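Local coordinates for putative hydrolase (Acinetobacter sp. NBRC 100985, PDB 4XUK), which hydrolyses organophosphates, and probably lactones, and carries a pair of zinc ions as a member of the metallo-beta-lactamase superfamily, at residues 102-107 against 123-128. The protein carries 2 engineered substitutions. Numbering follows the deposited sequence.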
loop_
_atom_site.group_PDB
_atom_site.type_symbol
_atom_site.label_atom_id
_atom_site.label_comp_id
_atom_site.label_asym_id
_atom_site.label_seq_id
_atom_site.Cartn_x
_atom_site.Cartn_y
_atom_site.Cartn_z
ATOM N N ASP A 102 13.249 -23.051 -7.991
ATOM C CA ASP A 102 13.913 -24.272 -7.496
ATOM C C ASP A 102 13.112 -25.036 -6.422
ATOM O O ASP A 102 13.198 -26.211 -6.314
ATOM C CB ASP A 102 15.230 -23.936 -6.768
ATOM C CG ASP A 102 16.120 -23.115 -7.552
ATOM O OD1 ASP A 102 16.446 -23.496 -8.654
ATOM O OD2 ASP A 102 16.477 -22.064 -7.101
ATOM N N THR A 103 12.425 -24.280 -5.587
ATOM C CA THR A 103 11.683 -24.766 -4.455
ATOM C C THR A 103 10.345 -24.028 -4.264
ATOM O O THR A 103 10.260 -22.830 -4.397
ATOM C CB THR A 103 12.478 -24.634 -3.168
ATOM O OG1 THR A 103 13.759 -25.160 -3.329
ATOM C CG2 THR A 103 11.782 -25.311 -2.019
ATOM N N ILE A 104 9.327 -24.786 -3.918
ATOM C CA ILE A 104 8.031 -24.209 -3.584
ATOM C C ILE A 104 7.643 -24.693 -2.189
ATOM O O ILE A 104 7.597 -25.894 -1.940
ATOM C CB ILE A 104 6.950 -24.619 -4.617
ATOM C CG1 ILE A 104 7.314 -24.076 -6.006
ATOM C CG2 ILE A 104 5.553 -24.159 -4.169
ATOM C CD1 ILE A 104 6.375 -24.492 -7.126
ATOM N N LEU A 105 7.405 -23.752 -1.280
ATOM C CA LEU A 105 6.915 -24.084 0.057
ATOM C C LEU A 105 5.432 -23.737 0.147
ATOM O O LEU A 105 5.014 -22.616 -0.179
ATOM C CB LEU A 105 7.691 -23.330 1.140
ATOM C CG LEU A 105 9.212 -23.437 1.099
ATOM C CD1 LEU A 105 9.849 -22.556 2.165
ATOM C CD2 LEU A 105 9.695 -24.873 1.186
ATOM N N LEU A 106 4.640 -24.703 0.582
ATOM C CA LEU A 106 3.206 -24.497 0.727
ATOM C C LEU A 106 2.853 -24.365 2.203
ATOM O O LEU A 106 3.207 -25.226 3.006
ATOM C CB LEU A 106 2.443 -25.679 0.106
ATOM C CG LEU A 106 2.670 -25.846 -1.401
ATOM C CD1 LEU A 106 1.903 -27.034 -1.936
ATOM C CD2 LEU A 106 2.306 -24.571 -2.178
ATOM N N THR A 107 2.168 -23.288 2.573
ATOM C CA THR A 107 1.765 -23.135 3.968
ATOM C C THR A 107 0.713 -24.172 4.327
ATOM O O THR A 107 0.690 -24.681 5.450
ATOM C CB THR A 107 1.226 -21.723 4.259
ATOM O OG1 THR A 107 0.148 -21.415 3.361
ATOM C CG2 THR A 107 2.348 -20.695 4.114
ATOM N N ALA A 123 2.769 -28.931 -14.838
ATOM C CA ALA A 123 3.499 -28.109 -13.877
ATOM C C ALA A 123 3.764 -26.730 -14.446
ATOM O O ALA A 123 4.095 -26.592 -15.633
ATOM C CB ALA A 123 4.818 -28.784 -13.469
ATOM N N ASN A 124 3.583 -25.706 -13.619
ATOM C CA ASN A 124 4.017 -24.379 -14.011
ATOM C C ASN A 124 5.493 -24.187 -13.719
ATOM O O ASN A 124 6.121 -23.332 -14.318
ATOM C CB ASN A 124 3.225 -23.289 -13.284
ATOM C CG ASN A 124 1.867 -23.034 -13.902
ATOM O OD1 ASN A 124 1.672 -23.195 -15.104
ATOM N ND2 ASN A 124 0.921 -22.606 -13.078
ATOM N N PHE A 125 6.042 -24.969 -12.790
ATOM C CA PHE A 125 7.417 -24.750 -12.361
ATOM C C PHE A 125 8.270 -26.014 -12.544
ATOM O O PHE A 125 8.479 -26.781 -11.602
ATOM C CB PHE A 125 7.423 -24.232 -10.922
ATOM C CG PHE A 125 6.566 -23.000 -10.739
ATOM C CD1 PHE A 125 7.055 -21.748 -11.082
ATOM C CD2 PHE A 125 5.263 -23.099 -10.276
ATOM C CE1 PHE A 125 6.271 -20.607 -10.946
ATOM C CE2 PHE A 125 4.470 -21.963 -10.139
ATOM C CZ PHE A 125 4.979 -20.714 -10.474
ATOM N N PRO A 126 8.782 -26.212 -13.769
ATOM C CA PRO A 126 9.348 -27.499 -14.193
ATOM C C PRO A 126 10.621 -27.913 -13.449
ATOM O O PRO A 126 10.932 -29.099 -13.445
ATOM C CB PRO A 126 9.630 -27.288 -15.689
ATOM C CG PRO A 126 9.770 -25.829 -15.856
ATOM C CD PRO A 126 8.876 -25.184 -14.825
ATOM N N ASN A 127 11.314 -26.975 -12.807
ATOM C CA ASN A 127 12.535 -27.299 -12.070
ATOM C C ASN A 127 12.380 -27.245 -10.552
ATOM O O ASN A 127 13.364 -27.308 -9.811
ATOM C CB ASN A 127 13.655 -26.367 -12.508
ATOM C CG ASN A 127 13.926 -26.470 -13.982
ATOM O OD1 ASN A 127 14.021 -27.570 -14.518
ATOM N ND2 ASN A 127 14.012 -25.333 -14.657
ATOM N N ALA A 128 11.140 -27.143 -10.094
ATOM C CA ALA A 128 10.878 -26.934 -8.681
ATOM C C ALA A 128 10.450 -28.206 -7.971
ATOM O O ALA A 128 9.709 -29.038 -8.520
ATOM C CB ALA A 128 9.802 -25.867 -8.496
#
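Ile104 reaches across to Phe125 and Ala128 with the tip of its longer branch, a worked example of how a strand residue packs against the loop that leads into the next strand. Ile104 CG1 stands anti to the carbonyl carbon (chi1 -63°) and the chain runs on extended, which carries Ile104 CD1 to 3.6 Å from Phe125 CD2. The methyl meets the ring obliquely, and the two side chains cross at about a right angle. The same branch also touches the methyl of Ala128, whose CB lies 3.9 Å from Ile104 CD1 and equally close to Ile104 CG1. Phe125 and Ala128 are brought together by a type I beta turn, closed by a bond of 3.1 Å from Ala128 N to Phe125 O. Leu71 of the neighbouring strand and Leu88 and Leu91 of helix 87-93 touch the Phe125 side chain and continue the apolar layer.

Packing thins toward Asp102 and Asn127. No conventional hydrogen bond joins the segments there; Ala128 CA offers a C-H to Asp102 O at 3.4 Å, with an angle of 151° at the hydrogen. The carboxylate of Asp102 turns instead to Leu69 N, and the exposed Asn127 gives its ND2 to Glu99 O.

Immediately beyond the turn the chain enters strand 129-133, where Thr129 and Tyr131 bond to the backbone of Ile104. The contact thus marks the entry into a parallel strand pair, in the alpha-beta/beta-alpha sandwich of the metallo-beta-lactamase fold.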